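Local coordinates for YaeQ family protein (Pseudomonas syringae pv. tomato, PDB 2OT9) that is of unknown function but belongs to the YaeQ family of the nuclease-like PDDEXK clan and binds meso-tartaric acid in the crystal, at residues Q27-H32 with L55-G60; L45-W50 with P67-K72. All blocks are in the same frame, centred on the assembly; numbering follows the deposited sequence. Where two conformers were deposited one is given.

Interaction 1: residues Q27-H32 with L55-G60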
ATOM      1  N   GLN A  27      -4.588 -11.969   7.283  1.00 34.73           N
ATOM      2  CA  GLN A  27      -3.146 -11.771   7.264  1.00 35.28           C
ATOM      3  C   GLN A  27      -2.673 -11.385   8.644  1.00 35.60           C
ATOM      4  O   GLN A  27      -3.356 -10.638   9.347  1.00 35.30           O
ATOM      5  CB  GLN A  27      -2.766 -10.641   6.300  1.00 35.49           C
ATOM      6  CG  GLN A  27      -2.755 -11.031   4.836  1.00 37.38           C
ATOM      7  CD  GLN A  27      -1.620 -11.972   4.494  1.00 40.75           C
ATOM      8  OE1 GLN A  27      -1.788 -12.891   3.690  1.00 43.70           O
ATOM      9  NE2 GLN A  27      -0.461 -11.763   5.114  1.00 41.22           N
ATOM     10  N   THR A  28      -1.510 -11.901   9.032  1.00 35.66           N
ATOM     11  CA  THR A  28      -0.826 -11.437  10.225  1.00 35.96           C
ATOM     12  C   THR A  28       0.196 -10.382   9.796  1.00 35.96           C
ATOM     13  O   THR A  28       0.904 -10.558   8.798  1.00 36.62           O
ATOM     14  CB  THR A  28      -0.171 -12.619  10.979  1.00 36.36           C
ATOM     15  OG1 THR A  28      -1.202 -13.453  11.526  1.00 36.37           O
ATOM     16  CG2 THR A  28       0.717 -12.121  12.117  1.00 36.66           C
ATOM     17  N   ILE A  29       0.239  -9.270  10.515  1.00 35.32           N
ATOM     18  CA  ILE A  29       1.158  -8.181  10.182  1.00 35.33           C
ATOM     19  C   ILE A  29       1.968  -7.757  11.402  1.00 33.98           C
ATOM     20  O   ILE A  29       1.424  -7.561  12.488  1.00 33.47           O
ATOM     21  CB  ILE A  29       0.423  -6.949   9.623  1.00 36.04           C
ATOM     22  CG1 ILE A  29      -0.491  -7.350   8.469  1.00 37.43           C
ATOM     23  CG2 ILE A  29       1.426  -5.897   9.136  1.00 36.88           C
ATOM     24  CD1 ILE A  29      -1.875  -6.895   8.689  1.00 39.94           C
ATOM     25  N   ALA A  30       3.277  -7.654  11.207  1.00 33.46           N
ATOM     26  CA  ALA A  30       4.177  -7.143  12.220  1.00 32.16           C
ATOM     27  C   ALA A  30       4.320  -5.636  12.018  1.00 31.47           C
ATOM     28  O   ALA A  30       4.640  -5.167  10.920  1.00 31.05           O
ATOM     29  CB  ALA A  30       5.518  -7.826  12.119  1.00 32.97           C
ATOM     30  N   ARG A  31       4.051  -4.887  13.080  1.00 29.80           N
ATOM     31  CA  ARG A  31       4.170  -3.450  13.053  1.00 28.36           C
ATOM     32  C   ARG A  31       5.451  -3.026  13.773  1.00 27.42           C
ATOM     33  O   ARG A  31       5.571  -3.180  14.973  1.00 26.34           O
ATOM     34  CB  ARG A  31       2.960  -2.834  13.720  1.00 28.38           C
ATOM     35  CG  ARG A  31       2.882  -1.362  13.552  1.00 29.87           C
ATOM     36  CD  ARG A  31       1.820  -0.841  14.481  1.00 34.22           C
ATOM     37  NE  ARG A  31       2.024   0.562  14.721  1.00 37.51           N
ATOM     38  CZ  ARG A  31       1.338   1.291  15.583  1.00 39.73           C
ATOM     39  NH1 ARG A  31       0.369   0.748  16.300  1.00 40.33           N
ATOM     40  NH2 ARG A  31       1.634   2.576  15.717  1.00 40.48           N
ATOM     41  N   HIS A  32       6.412  -2.510  13.030  1.00 26.38           N
ATOM     42  CA  HIS A  32       7.655  -2.067  13.638  1.00 26.41           C
ATOM     43  C   HIS A  32       7.335  -0.815  14.498  1.00 25.48           C
ATOM     44  O   HIS A  32       6.406  -0.095  14.169  1.00 24.81           O
ATOM     45  CB  HIS A  32       8.664  -1.750  12.520  1.00 27.01           C
ATOM     46  CG  HIS A  32       9.991  -1.265  13.019  1.00 28.00           C
ATOM     47  ND1 HIS A  32      10.988  -2.118  13.439  1.00 30.77           N
ATOM     48  CD2 HIS A  32      10.473  -0.013  13.184  1.00 29.68           C
ATOM     49  CE1 HIS A  32      12.030  -1.411  13.841  1.00 30.98           C
ATOM     50  NE2 HIS A  32      11.743  -0.128  13.692  1.00 30.36           N
ATOM     51  N   LEU A  55       0.660 -12.032  -3.146  1.00 24.57           N
ATOM     52  CA  LEU A  55       1.078 -10.785  -2.522  1.00 24.06           C
ATOM     53  C   LEU A  55       1.372 -11.013  -1.031  1.00 24.03           C
ATOM     54  O   LEU A  55       0.566 -11.610  -0.321  1.00 24.90           O
ATOM     55  CB  LEU A  55      -0.018  -9.727  -2.707  1.00 23.46           C
ATOM     56  CG  LEU A  55       0.260  -8.295  -2.251  1.00 22.42           C
ATOM     57  CD1 LEU A  55       1.442  -7.676  -3.030  1.00 22.13           C
ATOM     58  CD2 LEU A  55      -0.999  -7.466  -2.419  1.00 22.15           C
ATOM     59  N   ALA A  56       2.521 -10.537  -0.563  1.00 24.78           N
ATOM     60  CA  ALA A  56       2.902 -10.664   0.840  1.00 25.09           C
ATOM     61  C   ALA A  56       3.396  -9.335   1.383  1.00 25.65           C
ATOM     62  O   ALA A  56       3.933  -8.510   0.628  1.00 25.20           O
ATOM     63  CB  ALA A  56       3.979 -11.729   1.002  1.00 25.40           C
ATOM     64  N   PHE A  57       3.229  -9.123   2.689  1.00 25.80           N
ATOM     65  CA  PHE A  57       3.860  -7.969   3.343  1.00 26.77           C
ATOM     66  C   PHE A  57       5.357  -8.207   3.482  1.00 27.77           C
ATOM     67  O   PHE A  57       5.784  -9.303   3.835  1.00 27.35           O
ATOM     68  CB  PHE A  57       3.220  -7.666   4.710  1.00 26.13           C
ATOM     69  CG  PHE A  57       1.791  -7.196   4.617  1.00 27.69           C
ATOM     70  CD1 PHE A  57       1.498  -5.873   4.332  1.00 26.88           C
ATOM     71  CD2 PHE A  57       0.738  -8.092   4.788  1.00 28.69           C
ATOM     72  CE1 PHE A  57       0.165  -5.443   4.236  1.00 27.60           C
ATOM     73  CE2 PHE A  57      -0.587  -7.677   4.686  1.00 28.94           C
ATOM     74  CZ  PHE A  57      -0.876  -6.347   4.420  1.00 27.38           C
ATOM     75  N   GLY A  58       6.150  -7.187   3.168  1.00 28.50           N
ATOM     76  CA  GLY A  58       7.584  -7.245   3.378  1.00 30.54           C
ATOM     77  C   GLY A  58       7.890  -6.702   4.758  1.00 31.68           C
ATOM     78  O   GLY A  58       6.975  -6.443   5.552  1.00 31.67           O
ATOM     79  N   ARG A  59       9.176  -6.524   5.047  0.50 32.40           N
ATOM     80  CA  ARG A  59       9.599  -5.906   6.309  0.50 33.13           C
ATOM     81  C   ARG A  59       9.595  -4.373   6.257  0.50 33.58           C
ATOM     82  O   ARG A  59       9.994  -3.722   7.229  0.50 33.91           O
ATOM     83  CB  ARG A  59      10.952  -6.455   6.773  0.50 33.29           C
ATOM     84  CG  ARG A  59      10.939  -7.961   7.080  0.50 33.80           C
ATOM     85  CD  ARG A  59      12.215  -8.408   7.788  0.50 34.67           C
ATOM     86  NE  ARG A  59      12.157  -8.229   9.243  0.50 35.97           N
ATOM     87  CZ  ARG A  59      12.287  -9.211  10.138  0.50 36.16           C
ATOM     88  NH1 ARG A  59      12.497 -10.465   9.748  0.50 36.32           N
ATOM     89  NH2 ARG A  59      12.218  -8.938  11.435  0.50 35.64           N
ATOM     90  N   GLY A  60       9.147  -3.810   5.126  1.00 33.57           N
ATOM     91  CA  GLY A  60       8.924  -2.356   4.970  1.00 34.55           C
ATOM     92  C   GLY A  60      10.065  -1.501   5.505  1.00 36.00           C
ATOM     93  O   GLY A  60      11.239  -1.799   5.249  1.00 35.47           O
TER
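The ring of F57 is met by I29 over one face and by Q27 at its edge. The apolar part is a CH-pi contact: CG1 of I29 sits 4.1 Å from the centroid of the F57 ring. It stands 24° off the ring normal, displaced toward the rim. Its closest ring atom is CE2 of F57, 3.8 Å from CG1 of I29. On the other side of the ring plane lies the ring of Y47, from helix 37-49.

At the edge, Q27 lays down both its methylene carbons and its amide nitrogen. CG of Q27 lies in the ring plane, 4.0 Å from CE2 of F57, while NE2 of Q27 reaches 3.9 Å from CD2 of F57. The bend at chi2 of Q27 (-70°) folds the amide back alongside this edge, its plane 53° from that of the ring.

Hydrogen bonding is absent between the segments. The nearest CA pair, I29 and F57, is 7.4 Å apart, too wide for strand pairing; Q27 and I29 pair instead with F10 and Y8 of strand 6-16. The direct contact therefore rests on dispersion through one aromatic ring, while R43 of helix 37-49 spans the two strands, bonding to O of G58 and weakly to O of A30.

Interaction 2: residues L45-W50 with P67-K72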
ATOM      1  N   LEU A  45      -4.344  -0.767   2.779  1.00 22.87           N
ATOM      2  CA  LEU A  45      -5.055  -0.314   1.575  1.00 23.26           C
ATOM      3  C   LEU A  45      -4.376  -0.876   0.326  1.00 22.85           C
ATOM      4  O   LEU A  45      -5.048  -1.329  -0.586  1.00 22.13           O
ATOM      5  CB  LEU A  45      -5.059   1.219   1.494  1.00 23.19           C
ATOM      6  CG  LEU A  45      -6.011   1.955   2.439  1.00 25.34           C
ATOM      7  CD1 LEU A  45      -5.724   3.467   2.395  1.00 26.84           C
ATOM      8  CD2 LEU A  45      -7.463   1.645   2.080  1.00 26.92           C
ATOM      9  N   ALA A  46      -3.039  -0.828   0.284  1.00 22.03           N
ATOM     10  CA  ALA A  46      -2.284  -1.371  -0.866  1.00 22.82           C
ATOM     11  C   ALA A  46      -2.555  -2.869  -1.051  1.00 22.61           C
ATOM     12  O   ALA A  46      -2.697  -3.358  -2.169  1.00 22.86           O
ATOM     13  CB  ALA A  46      -0.757  -1.134  -0.674  1.00 21.59           C
ATOM     14  N   TYR A  47      -2.575  -3.596   0.059  1.00 22.99           N
ATOM     15  CA  TYR A  47      -2.879  -5.026   0.042  1.00 23.45           C
ATOM     16  C   TYR A  47      -4.226  -5.310  -0.631  1.00 23.91           C
ATOM     17  O   TYR A  47      -4.315  -6.204  -1.483  1.00 24.06           O
ATOM     18  CB  TYR A  47      -2.858  -5.609   1.472  1.00 23.78           C
ATOM     19  CG  TYR A  47      -2.991  -7.119   1.485  1.00 22.73           C
ATOM     20  CD1 TYR A  47      -1.902  -7.935   1.184  1.00 21.96           C
ATOM     21  CD2 TYR A  47      -4.215  -7.723   1.767  1.00 22.95           C
ATOM     22  CE1 TYR A  47      -2.023  -9.311   1.164  1.00 23.89           C
ATOM     23  CE2 TYR A  47      -4.353  -9.100   1.757  1.00 24.24           C
ATOM     24  CZ  TYR A  47      -3.253  -9.889   1.454  1.00 24.58           C
ATOM     25  OH  TYR A  47      -3.378 -11.251   1.436  1.00 26.59           O
ATOM     26  N   ALA A  48      -5.277  -4.576  -0.223  1.00 23.61           N
ATOM     27  CA  ALA A  48      -6.611  -4.744  -0.803  1.00 23.25           C
ATOM     28  C   ALA A  48      -6.614  -4.316  -2.280  1.00 22.89           C
ATOM     29  O   ALA A  48      -7.177  -5.007  -3.147  1.00 22.88           O
ATOM     30  CB  ALA A  48      -7.652  -3.946  -0.008  1.00 23.37           C
ATOM     31  N   PHE A  49      -5.938  -3.206  -2.565  1.00 22.41           N
ATOM     32  CA  PHE A  49      -5.984  -2.568  -3.876  1.00 22.86           C
ATOM     33  C   PHE A  49      -5.236  -3.365  -4.951  1.00 23.48           C
ATOM     34  O   PHE A  49      -5.600  -3.325  -6.128  1.00 23.72           O
ATOM     35  CB  PHE A  49      -5.423  -1.151  -3.768  1.00 23.56           C
ATOM     36  CG  PHE A  49      -5.721  -0.284  -4.952  1.00 24.69           C
ATOM     37  CD1 PHE A  49      -7.042   0.012  -5.308  1.00 24.99           C
ATOM     38  CD2 PHE A  49      -4.682   0.265  -5.695  1.00 23.96           C
ATOM     39  CE1 PHE A  49      -7.329   0.845  -6.416  1.00 26.26           C
ATOM     40  CE2 PHE A  49      -4.957   1.102  -6.803  1.00 24.67           C
ATOM     41  CZ  PHE A  49      -6.273   1.383  -7.157  1.00 24.80           C
ATOM     42  N   TRP A  50      -4.205  -4.093  -4.542  1.00 23.06           N
ATOM     43  CA  TRP A  50      -3.466  -4.943  -5.471  1.00 24.01           C
ATOM     44  C   TRP A  50      -3.468  -6.408  -5.085  1.00 24.33           C
ATOM     45  O   TRP A  50      -2.545  -7.140  -5.441  1.00 24.74           O
ATOM     46  CB  TRP A  50      -2.032  -4.430  -5.629  1.00 23.33           C
ATOM     47  CG  TRP A  50      -1.944  -3.182  -6.450  1.00 22.94           C
ATOM     48  CD1 TRP A  50      -2.164  -3.065  -7.799  1.00 22.87           C
ATOM     49  CD2 TRP A  50      -1.581  -1.883  -5.985  1.00 22.43           C
ATOM     50  NE1 TRP A  50      -1.984  -1.770  -8.187  1.00 22.96           N
ATOM     51  CE2 TRP A  50      -1.601  -1.023  -7.101  1.00 23.40           C
ATOM     52  CE3 TRP A  50      -1.236  -1.359  -4.725  1.00 25.14           C
ATOM     53  CZ2 TRP A  50      -1.281   0.349  -7.005  1.00 23.99           C
ATOM     54  CZ3 TRP A  50      -0.914   0.001  -4.622  1.00 24.31           C
ATOM     55  CH2 TRP A  50      -0.937   0.839  -5.756  1.00 23.61           C
ATOM     56  N   PRO A  67      10.507  -4.216   0.271  1.00 24.23           N
ATOM     57  CA  PRO A  67       9.440  -3.225   0.130  1.00 23.54           C
ATOM     58  C   PRO A  67       8.409  -3.363   1.246  1.00 23.56           C
ATOM     59  O   PRO A  67       8.491  -4.292   2.051  1.00 23.54           O
ATOM     60  CB  PRO A  67       8.796  -3.606  -1.196  1.00 24.18           C
ATOM     61  CG  PRO A  67       9.005  -5.105  -1.288  1.00 23.54           C
ATOM     62  CD  PRO A  67      10.272  -5.419  -0.550  1.00 24.16           C
ATOM     63  N   ALA A  68       7.423  -2.469   1.251  1.00 22.43           N
ATOM     64  CA  ALA A  68       6.258  -2.570   2.113  1.00 21.76           C
ATOM     65  C   ALA A  68       5.436  -3.806   1.750  1.00 21.77           C
ATOM     66  O   ALA A  68       4.996  -4.551   2.634  1.00 21.46           O
ATOM     67  CB  ALA A  68       5.423  -1.309   1.987  1.00 21.87           C
ATOM     68  N   LEU A  69       5.262  -4.040   0.443  1.00 21.11           N
ATOM     69  CA  LEU A  69       4.614  -5.263  -0.039  1.00 21.63           C
ATOM     70  C   LEU A  69       5.253  -5.736  -1.346  1.00 21.60           C
ATOM     71  O   LEU A  69       5.789  -4.929  -2.130  1.00 21.65           O
ATOM     72  CB  LEU A  69       3.113  -5.051  -0.269  1.00 20.92           C
ATOM     73  CG  LEU A  69       2.179  -4.449   0.785  1.00 23.57           C
ATOM     74  CD1 LEU A  69       2.216  -2.920   0.750  1.00 23.07           C
ATOM     75  CD2 LEU A  69       0.747  -4.930   0.529  1.00 21.88           C
ATOM     76  N   TRP A  70       5.191  -7.039  -1.597  1.00 21.66           N
ATOM     77  CA  TRP A  70       5.636  -7.556  -2.883  1.00 21.74           C
ATOM     78  C   TRP A  70       4.931  -8.828  -3.301  1.00 22.09           C
ATOM     79  O   TRP A  70       4.522  -9.636  -2.470  1.00 22.04           O
ATOM     80  CB  TRP A  70       7.167  -7.732  -2.991  1.00 21.88           C
ATOM     81  CG  TRP A  70       7.847  -8.439  -1.866  1.00 21.82           C
ATOM     82  CD1 TRP A  70       7.260  -9.066  -0.800  1.00 22.96           C
ATOM     83  CD2 TRP A  70       9.266  -8.614  -1.701  1.00 22.39           C
ATOM     84  NE1 TRP A  70       8.228  -9.602   0.020  1.00 22.59           N
ATOM     85  CE2 TRP A  70       9.464  -9.334  -0.505  1.00 21.61           C
ATOM     86  CE3 TRP A  70      10.386  -8.218  -2.443  1.00 21.63           C
ATOM     87  CZ2 TRP A  70      10.738  -9.674  -0.036  1.00 23.29           C
ATOM     88  CZ3 TRP A  70      11.660  -8.558  -1.974  1.00 23.74           C
ATOM     89  CH2 TRP A  70      11.821  -9.279  -0.784  1.00 23.11           C
ATOM     90  N   GLU A  71       4.765  -8.966  -4.609  1.00 22.50           N
ATOM     91  CA  GLU A  71       4.246 -10.184  -5.197  1.00 23.24           C
ATOM     92  C   GLU A  71       5.414 -10.837  -5.923  1.00 23.32           C
ATOM     93  O   GLU A  71       6.051 -10.205  -6.774  1.00 22.67           O
ATOM     94  CB  GLU A  71       3.129  -9.833  -6.178  1.00 23.93           C
ATOM     95  CG  GLU A  71       2.441 -11.019  -6.845  1.00 26.33           C
ATOM     96  CD  GLU A  71       1.535 -10.601  -7.996  1.00 29.46           C
ATOM     97  OE1 GLU A  71       1.103  -9.433  -8.050  1.00 32.53           O
ATOM     98  OE2 GLU A  71       1.242 -11.448  -8.857  1.00 30.79           O
ATOM     99  N   LYS A  72       5.707 -12.086  -5.571  1.00 23.16           N
ATOM    100  CA  LYS A  72       6.780 -12.842  -6.220  1.00 24.25           C
ATOM    101  C   LYS A  72       6.262 -14.042  -6.998  1.00 24.51           C
ATOM    102  O   LYS A  72       5.215 -14.609  -6.669  1.00 24.57           O
ATOM    103  CB  LYS A  72       7.792 -13.333  -5.196  1.00 24.08           C
ATOM    104  CG  LYS A  72       8.561 -12.228  -4.510  1.00 25.99           C
ATOM    105  CD  LYS A  72       9.599 -12.867  -3.622  1.00 28.34           C
ATOM    106  CE  LYS A  72      10.333 -11.858  -2.815  1.00 30.25           C
ATOM    107  NZ  LYS A  72      11.588 -12.488  -2.326  1.00 32.32           N
TER
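L69 divides its two methyl groups between successive residues of helix 37-49. CD1 of L69 meets CB of A46 at 3.7 Å, and CD2 of L69 lies against the backbone and side-chain root of Y47, 3.6 Å from N of Y47 and 3.8 Å from its CB. The same CD2 approaches the tyrosine ring near its plane, at the edge, 4.1 Å from CD1 of Y47. With chi1 at -173° the tyrosine ring swings away from its own backbone nitrogen, leaving N and CB beside the leucine methyl, and chi2 near 78° sets the turn of the ring. The two side chains cross at about a right angle. All three residues are buried, and the side-chain contacts are apolar.

In the next shell, the helical bond from N of W50 to O of A46 (2.9 Å) ties A46 into the last turn. On the strand side, A68 and L69 both face I82, a classic beta bulge. W50, just past the helix, meets H80 edge-to-face and also touches I82, L105 and W174.

Helix 37-49 thus packs against the sheet: L69 reaches it from strand 69-72, A46 also touches L105 of strand 101-106, and F49 rests on L172 and W174 of strand 166-174.

Overall arrangement
The two contacts alternate along the chain: 27-32, 45-50, 55-60, then 67-72. Their centres are 10 Å apart, and helix 37-49 connects strand 21-31 to strand 55-57. Strands 55-57 and 69-72 are antiparallel neighbours in one mixed sheet, joined by probable hydrogen bonds from N of A56 to O of W70 and from N of G58 to O of A68, both 2.9 Å. A direct side-chain link also exists, CZ of F57 lying 3.6 Å from CB of Y47. Interaction 2 is buried in the core; interaction 1 is partly buried. The sheet's two outermost strands, 21-31 and 55-57, both pack on helix 37-49, so the sheet curls round that helix.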